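Local coordinates for DUF1881 domain-containing protein (Neurospora crassa, PDB 5Z6D), which is an abundant perithecial protein whose betagamma-crystallin domain has a calcium-binding site rendered inoperative by the interface with an Ig-like domain, at residues V5-F18 against K40-V52. The protein carries 1 engineered substitution. Numbering follows the deposited sequence.
Sequences VDPTKVIFYQKKNF and KYFSVAVGASAKV
F12 CB sits over the centre of the Y41 ring, 3.3 Å from the centroid, a CH-pi contact; K40 CB covers the other face of that ring. F12 CG lies 3.6 Å from Y41 CD2, and the two ring planes tilt by 23° but are displaced, with little overlap. With F12 CG set beside the backbone N (chi1 -80°), the ring is laid alongside V44, whose CG2 lies over one face and comes within 3.6 Å of F12 CE1. At the tip, F12 CZ meets V52 CG1 edge-on at 4.2 Å. V52 belongs to strand 50-55 of the second sheet, so F12, with V10 beside it, fills the core between the two sheets of the betagamma-crystallin domain. Strands 9-13 and 43-46 pair antiparallel, and a classic beta bulge sets F42 and S43 against Y13, whose O accepts from both backbone N atoms. On the sheet face away from F12, S43 OG donates to K15 O at 2.6 Å, in the carbonyl plane, and accepts from F18 N at 3.0 Å, joining the loop after strand 9-13 to strand 43-46. The Y13 ring is sandwiched between I11 CG2 and F18 CA, with A45 CB at its edge, 3.8 Å from Y13 CE2.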
ATOM      1  N   VAL A   5      16.252  -6.368  19.432  1.00 51.46           N
ATOM      2  CA  VAL A   5      16.682  -7.272  18.373  1.00 47.93           C
ATOM      3  C   VAL A   5      17.668  -6.637  17.392  1.00 37.86           C
ATOM      4  O   VAL A   5      17.871  -5.415  17.396  1.00 32.98           O
ATOM      5  CB  VAL A   5      15.469  -7.804  17.590  1.00 57.46           C
ATOM      6  CG1 VAL A   5      14.494  -8.477  18.538  1.00 63.36           C
ATOM      7  CG2 VAL A   5      14.781  -6.676  16.850  1.00 58.27           C
ATOM      8  N   ASP A   6      18.289  -7.496  16.583  1.00 38.48           N
ATOM      9  CA  ASP A   6      19.139  -7.078  15.471  1.00 40.03           C
ATOM     10  C   ASP A   6      18.395  -6.009  14.676  1.00 37.65           C
ATOM     11  O   ASP A   6      17.259  -6.234  14.263  1.00 34.91           O
ATOM     12  CB  ASP A   6      19.484  -8.286  14.592  1.00 54.10           C
ATOM     13  CG  ASP A   6      20.669  -8.037  13.668  1.00 64.25           C
ATOM     14  OD1 ASP A   6      20.742  -6.958  13.040  1.00 62.93           O
ATOM     15  OD2 ASP A   6      21.529  -8.941  13.563  1.00 66.85           O
ATOM     16  N   PRO A   7      19.020  -4.836  14.485  1.00 34.85           N
ATOM     17  CA  PRO A   7      18.339  -3.672  13.909  1.00 31.47           C
ATOM     18  C   PRO A   7      17.821  -3.866  12.481  1.00 27.85           C
ATOM     19  O   PRO A   7      16.963  -3.098  12.052  1.00 29.02           O
ATOM     20  CB  PRO A   7      19.418  -2.586  13.928  1.00 33.63           C
ATOM     21  CG  PRO A   7      20.416  -3.043  14.928  1.00 40.23           C
ATOM     22  CD  PRO A   7      20.413  -4.531  14.849  1.00 35.86           C
ATOM     23  N   THR A   8      18.316  -4.866  11.762  1.00 34.37           N
ATOM     24  CA  THR A   8      17.835  -5.106  10.406  1.00 39.20           C
ATOM     25  C   THR A   8      17.014  -6.390  10.358  1.00 33.98           C
ATOM     26  O   THR A   8      16.831  -6.992   9.305  1.00 31.97           O
ATOM     27  CB  THR A   8      19.002  -5.183   9.410  1.00 48.25           C
ATOM     28  OG1 THR A   8      19.930  -6.184   9.843  1.00 51.48           O
ATOM     29  CG2 THR A   8      19.718  -3.842   9.339  1.00 51.14           C
ATOM     30  N   LYS A   9      16.531  -6.816  11.519  1.00 25.58           N
ATOM     31  CA  LYS A   9      15.729  -8.026  11.606  1.00 26.76           C
ATOM     32  C   LYS A   9      14.392  -7.689  12.267  1.00 22.25           C
ATOM     33  O   LYS A   9      14.238  -6.617  12.830  1.00 22.86           O
ATOM     34  CB  LYS A   9      16.467  -9.120  12.391  1.00 36.94           C
ATOM     35  CG  LYS A   9      17.420  -9.988  11.551  1.00 48.18           C
ATOM     36  CD  LYS A   9      18.591  -9.192  10.973  1.00 57.32           C
ATOM     37  CE  LYS A   9      19.194  -9.878   9.751  1.00 59.99           C
ATOM     38  NZ  LYS A   9      20.017  -8.949   8.923  1.00 54.94           N
ATOM     39  N   VAL A  10      13.432  -8.599  12.142  1.00 24.94           N
ATOM     40  CA  VAL A  10      12.193  -8.519  12.896  1.00 24.08           C
ATOM     41  C   VAL A  10      11.933  -9.925  13.397  1.00 29.53           C
ATOM     42  O   VAL A  10      12.368 -10.900  12.782  1.00 26.33           O
ATOM     43  CB  VAL A  10      10.983  -7.981  12.047  1.00 24.33           C
ATOM     44  CG1 VAL A  10      11.303  -6.608  11.436  1.00 22.12           C
ATOM     45  CG2 VAL A  10      10.569  -8.977  10.973  1.00 24.38           C
ATOM     46  N   ILE A  11      11.278 -10.047  14.544  1.00 22.43           N
ATOM     47  CA  ILE A  11      10.934 -11.360  15.028  1.00 24.71           C
ATOM     48  C   ILE A  11       9.450 -11.447  15.230  1.00 23.34           C
ATOM     49  O   ILE A  11       8.859 -10.627  15.940  1.00 24.83           O
ATOM     50  CB  ILE A  11      11.646 -11.707  16.360  1.00 29.35           C
ATOM     51  CG1 ILE A  11      13.147 -11.414  16.277  1.00 30.72           C
ATOM     52  CG2 ILE A  11      11.381 -13.155  16.716  1.00 27.06           C
ATOM     53  CD1 ILE A  11      13.919 -11.844  17.508  1.00 36.11           C
ATOM     54  N   PHE A  12       8.842 -12.436  14.593  1.00 23.84           N
ATOM     55  CA  PHE A  12       7.424 -12.680  14.778  1.00 25.16           C
ATOM     56  C   PHE A  12       7.224 -13.734  15.850  1.00 30.98           C
ATOM     57  O   PHE A  12       7.880 -14.761  15.862  1.00 26.04           O
ATOM     58  CB  PHE A  12       6.769 -13.116  13.474  1.00 22.24           C
ATOM     59  CG  PHE A  12       6.457 -11.978  12.545  1.00 19.96           C
ATOM     60  CD1 PHE A  12       5.297 -11.244  12.696  1.00 20.89           C
ATOM     61  CD2 PHE A  12       7.325 -11.656  11.505  1.00 23.52           C
ATOM     62  CE1 PHE A  12       5.008 -10.193  11.835  1.00 21.07           C
ATOM     63  CE2 PHE A  12       7.046 -10.613  10.637  1.00 20.10           C
ATOM     64  CZ  PHE A  12       5.889  -9.886  10.789  1.00 21.77           C
ATOM     65  N   TYR A  13       6.301 -13.482  16.753  1.00 26.67           N
ATOM     66  CA  TYR A  13       6.066 -14.412  17.821  1.00 26.36           C
ATOM     67  C   TYR A  13       4.683 -15.025  17.694  1.00 25.29           C
ATOM     68  O   TYR A  13       3.691 -14.349  17.321  1.00 26.16           O
ATOM     69  CB  TYR A  13       6.227 -13.716  19.179  1.00 22.30           C
ATOM     70  CG  TYR A  13       7.616 -13.129  19.417  1.00 21.50           C
ATOM     71  CD1 TYR A  13       8.625 -13.879  20.032  1.00 26.87           C
ATOM     72  CD2 TYR A  13       7.911 -11.827  19.036  1.00 25.48           C
ATOM     73  CE1 TYR A  13       9.890 -13.334  20.243  1.00 27.97           C
ATOM     74  CE2 TYR A  13       9.161 -11.279  19.233  1.00 26.23           C
ATOM     75  CZ  TYR A  13      10.149 -12.029  19.842  1.00 28.46           C
ATOM     76  OH  TYR A  13      11.393 -11.457  20.038  1.00 35.00           O
ATOM     77  N   GLN A  14       4.652 -16.308  18.049  1.00 25.36           N
ATOM     78  CA  GLN A  14       3.458 -17.125  18.094  1.00 28.71           C
ATOM     79  C   GLN A  14       2.438 -16.652  19.133  1.00 34.50           C
ATOM     80  O   GLN A  14       1.233 -16.794  18.932  1.00 42.07           O
ATOM     81  CB  GLN A  14       3.877 -18.575  18.362  1.00 40.99           C
ATOM     82  CG  GLN A  14       2.932 -19.397  19.203  1.00 57.28           C
ATOM     83  CD  GLN A  14       3.646 -20.542  19.900  1.00 66.79           C
ATOM     84  OE1 GLN A  14       4.629 -20.337  20.615  1.00 63.12           O
ATOM     85  NE2 GLN A  14       3.160 -21.754  19.687  1.00 74.92           N
ATOM     86  N   LYS A  15       2.909 -16.082  20.239  1.00 30.77           N
ATOM     87  CA  LYS A  15       1.992 -15.542  21.236  1.00 31.26           C
ATOM     88  C   LYS A  15       2.101 -14.022  21.321  1.00 32.63           C
ATOM     89  O   LYS A  15       3.039 -13.432  20.767  1.00 30.42           O
ATOM     90  CB  LYS A  15       2.260 -16.173  22.602  1.00 33.20           C
ATOM     91  CG  LYS A  15       2.583 -17.657  22.537  1.00 36.61           C
ATOM     92  CD  LYS A  15       1.948 -18.414  23.688  1.00 50.76           C
ATOM     93  CE  LYS A  15       2.715 -19.691  24.002  1.00 53.86           C
ATOM     94  NZ  LYS A  15       4.062 -19.401  24.574  1.00 55.85           N
ATOM     95  N   LYS A  16       1.139 -13.398  21.996  1.00 34.05           N
ATOM     96  CA  LYS A  16       1.162 -11.952  22.199  1.00 29.22           C
ATOM     97  C   LYS A  16       2.298 -11.565  23.152  1.00 31.77           C
ATOM     98  O   LYS A  16       2.866 -12.417  23.825  1.00 30.43           O
ATOM     99  CB  LYS A  16      -0.179 -11.459  22.741  1.00 27.61           C
ATOM    100  CG  LYS A  16      -1.348 -11.649  21.790  1.00 34.63           C
ATOM    101  CD  LYS A  16      -2.656 -11.212  22.416  1.00 30.31           C
ATOM    102  CE  LYS A  16      -3.793 -11.302  21.401  1.00 30.69           C
ATOM    103  NZ  LYS A  16      -5.076 -10.792  21.928  1.00 37.03           N
ATOM    104  N   ASN A  17       2.628 -10.277  23.176  1.00 25.14           N
ATOM    105  CA  ASN A  17       3.648  -9.731  24.065  1.00 30.69           C
ATOM    106  C   ASN A  17       5.015 -10.415  23.980  1.00 27.52           C
ATOM    107  O   ASN A  17       5.720 -10.542  24.991  1.00 30.17           O
ATOM    108  CB  ASN A  17       3.145  -9.772  25.512  1.00 31.94           C
ATOM    109  CG  ASN A  17       3.837  -8.751  26.399  1.00 29.04           C
ATOM    110  OD1 ASN A  17       4.205  -7.668  25.942  1.00 30.78           O
ATOM    111  ND2 ASN A  17       4.029  -9.097  27.671  1.00 31.49           N
ATOM    112  N   PHE A  18       5.377 -10.850  22.772  1.00 24.50           N
ATOM    113  CA  PHE A  18       6.731 -11.297  22.440  1.00 28.88           C
ATOM    114  C   PHE A  18       7.168 -12.552  23.198  1.00 30.64           C
ATOM    115  O   PHE A  18       8.349 -12.722  23.506  1.00 31.76           O
ATOM    116  CB  PHE A  18       7.734 -10.167  22.692  1.00 29.59           C
ATOM    117  CG  PHE A  18       7.232  -8.809  22.284  1.00 30.02           C
ATOM    118  CD1 PHE A  18       7.135  -8.475  20.943  1.00 25.72           C
ATOM    119  CD2 PHE A  18       6.856  -7.864  23.231  1.00 28.47           C
ATOM    120  CE1 PHE A  18       6.675  -7.226  20.552  1.00 25.44           C
ATOM    121  CE2 PHE A  18       6.391  -6.615  22.847  1.00 26.90           C
ATOM    122  CZ  PHE A  18       6.300  -6.291  21.490  1.00 24.90           C
ATOM    123  N   LYS A  40      -0.105 -17.961  12.478  1.00 39.72           N
ATOM    124  CA  LYS A  40       1.173 -18.258  13.105  1.00 42.45           C
ATOM    125  C   LYS A  40       1.534 -17.206  14.152  1.00 38.63           C
ATOM    126  O   LYS A  40       2.032 -17.543  15.224  1.00 38.57           O
ATOM    127  CB  LYS A  40       2.293 -18.345  12.059  1.00 46.22           C
ATOM    128  CG  LYS A  40       2.092 -19.396  10.977  1.00 55.34           C
ATOM    129  CD  LYS A  40       1.414 -18.800   9.752  1.00 63.99           C
ATOM    130  CE  LYS A  40       1.059 -19.869   8.728  1.00 63.96           C
ATOM    131  NZ  LYS A  40       0.147 -19.330   7.677  1.00 66.51           N
ATOM    132  N   TYR A  41       1.271 -15.935  13.849  1.00 32.74           N
ATOM    133  CA  TYR A  41       1.884 -14.843  14.610  1.00 29.79           C
ATOM    134  C   TYR A  41       0.913 -13.899  15.288  1.00 26.04           C
ATOM    135  O   TYR A  41      -0.065 -13.439  14.696  1.00 24.61           O
ATOM    136  CB  TYR A  41       2.799 -14.032  13.697  1.00 24.80           C
ATOM    137  CG  TYR A  41       3.875 -14.861  13.066  1.00 25.14           C
ATOM    138  CD1 TYR A  41       4.561 -15.815  13.799  1.00 25.63           C
ATOM    139  CD2 TYR A  41       4.201 -14.696  11.731  1.00 27.06           C
ATOM    140  CE1 TYR A  41       5.549 -16.578  13.221  1.00 27.80           C
ATOM    141  CE2 TYR A  41       5.184 -15.450  11.145  1.00 28.27           C
ATOM    142  CZ  TYR A  41       5.853 -16.389  11.897  1.00 31.50           C
ATOM    143  OH  TYR A  41       6.840 -17.145  11.312  1.00 29.96           O
ATOM    144  N   PHE A  42       1.213 -13.605  16.551  1.00 23.55           N
ATOM    145  CA  PHE A  42       0.394 -12.733  17.384  1.00 26.35           C
ATOM    146  C   PHE A  42       1.148 -11.484  17.857  1.00 23.71           C
ATOM    147  O   PHE A  42       0.528 -10.550  18.391  1.00 25.48           O
ATOM    148  CB  PHE A  42      -0.117 -13.497  18.611  1.00 31.02           C
ATOM    149  CG  PHE A  42      -1.416 -14.217  18.392  1.00 41.41           C
ATOM    150  CD1 PHE A  42      -2.133 -14.051  17.221  1.00 38.17           C
ATOM    151  CD2 PHE A  42      -1.932 -15.045  19.380  1.00 50.30           C
ATOM    152  CE1 PHE A  42      -3.336 -14.703  17.030  1.00 41.25           C
ATOM    153  CE2 PHE A  42      -3.134 -15.701  19.195  1.00 54.82           C
ATOM    154  CZ  PHE A  42      -3.837 -15.529  18.018  1.00 53.66           C
ATOM    155  N   SER A  43       2.470 -11.462  17.710  1.00 25.84           N
ATOM    156  CA  SER A  43       3.166 -10.204  18.019  1.00 22.18           C
ATOM    157  C   SER A  43       4.422 -10.078  17.182  1.00 22.29           C
ATOM    158  O   SER A  43       4.836 -11.039  16.540  1.00 21.51           O
ATOM    159  CB  SER A  43       3.495 -10.090  19.523  1.00 21.53           C
ATOM    160  OG  SER A  43       4.243 -11.203  19.991  1.00 21.82           O
ATOM    161  N   VAL A  44       5.015  -8.891  17.149  1.00 20.66           N
ATOM    162  CA  VAL A  44       6.212  -8.709  16.318  1.00 21.09           C
ATOM    163  C   VAL A  44       7.158  -7.663  16.914  1.00 20.62           C
ATOM    164  O   VAL A  44       6.759  -6.538  17.229  1.00 22.77           O
ATOM    165  CB  VAL A  44       5.840  -8.322  14.862  1.00 20.97           C
ATOM    166  CG1 VAL A  44       5.022  -7.024  14.804  1.00 21.87           C
ATOM    167  CG2 VAL A  44       7.103  -8.229  13.983  1.00 18.45           C
ATOM    168  N   ALA A  45       8.413  -8.072  17.097  1.00 21.09           N
ATOM    169  CA  ALA A  45       9.473  -7.156  17.494  1.00 23.26           C
ATOM    170  C   ALA A  45      10.158  -6.628  16.257  1.00 23.39           C
ATOM    171  O   ALA A  45      10.534  -7.400  15.369  1.00 25.16           O
ATOM    172  CB  ALA A  45      10.474  -7.851  18.404  1.00 26.93           C
ATOM    173  N   VAL A  46      10.326  -5.315  16.195  1.00 23.90           N
ATOM    174  CA  VAL A  46      10.886  -4.693  15.006  1.00 26.39           C
ATOM    175  C   VAL A  46      12.208  -4.033  15.320  1.00 26.93           C
ATOM    176  O   VAL A  46      12.297  -3.194  16.208  1.00 31.22           O
ATOM    177  CB  VAL A  46       9.927  -3.655  14.421  1.00 25.18           C
ATOM    178  CG1 VAL A  46      10.563  -2.945  13.223  1.00 24.65           C
ATOM    179  CG2 VAL A  46       8.628  -4.332  14.026  1.00 20.96           C
ATOM    180  N   GLY A  47      13.239  -4.438  14.589  1.00 26.74           N
ATOM    181  CA  GLY A  47      14.553  -3.853  14.747  1.00 30.80           C
ATOM    182  C   GLY A  47      14.530  -2.370  14.472  1.00 28.50           C
ATOM    183  O   GLY A  47      13.660  -1.857  13.754  1.00 29.68           O
ATOM    184  N   ALA A  48      15.509  -1.669  15.029  1.00 30.26           N
ATOM    185  CA  ALA A  48      15.559  -0.209  14.965  1.00 28.20           C
ATOM    186  C   ALA A  48      15.698   0.368  13.547  1.00 33.67           C
ATOM    187  O   ALA A  48      15.352   1.523  13.304  1.00 36.72           O
ATOM    188  CB  ALA A  48      16.707   0.287  15.838  1.00 33.54           C
ATOM    189  N   SER A  49      16.219  -0.431  12.623  1.00 29.92           N
ATOM    190  CA  SER A  49      16.417   0.029  11.255  1.00 36.50           C
ATOM    191  C   SER A  49      15.520  -0.736  10.293  1.00 40.55           C
ATOM    192  O   SER A  49      15.668  -0.633   9.072  1.00 41.77           O
ATOM    193  CB  SER A  49      17.878  -0.126  10.840  1.00 37.63           C
ATOM    194  OG  SER A  49      18.714   0.694  11.641  1.00 40.68           O
ATOM    195  N   ALA A  50      14.597  -1.508  10.856  1.00 35.05           N
ATOM    196  CA  ALA A  50      13.693  -2.319  10.058  1.00 24.05           C
ATOM    197  C   ALA A  50      12.275  -1.767  10.132  1.00 20.05           C
ATOM    198  O   ALA A  50      11.952  -0.886  10.940  1.00 23.18           O
ATOM    199  CB  ALA A  50      13.726  -3.758  10.521  1.00 23.32           C
ATOM    200  N   LYS A  51      11.425  -2.308   9.275  1.00 17.65           N
ATOM    201  CA  LYS A  51      10.032  -1.936   9.222  1.00 18.78           C
ATOM    202  C   LYS A  51       9.319  -3.065   8.487  1.00 17.99           C
ATOM    203  O   LYS A  51       9.919  -3.711   7.629  1.00 17.96           O
ATOM    204  CB  LYS A  51       9.892  -0.593   8.517  1.00 30.07           C
ATOM    205  CG  LYS A  51       8.561  -0.236   7.951  1.00 26.84           C
ATOM    206  CD  LYS A  51       8.758   1.065   7.193  1.00 25.50           C
ATOM    207  CE  LYS A  51       7.498   1.606   6.621  1.00 33.58           C
ATOM    208  NZ  LYS A  51       7.773   2.977   6.140  1.00 34.19           N
ATOM    209  N   VAL A  52       8.071  -3.357   8.850  1.00 17.27           N
ATOM    210  CA  VAL A  52       7.312  -4.373   8.127  1.00 16.81           C
ATOM    211  C   VAL A  52       6.162  -3.729   7.385  1.00 18.85           C
ATOM    212  O   VAL A  52       5.405  -2.942   7.962  1.00 17.78           O
ATOM    213  CB  VAL A  52       6.726  -5.453   9.047  1.00 15.58           C
ATOM    214  CG1 VAL A  52       6.017  -6.529   8.222  1.00 18.87           C
ATOM    215  CG2 VAL A  52       7.800  -6.081   9.919  1.00 21.36           C
TER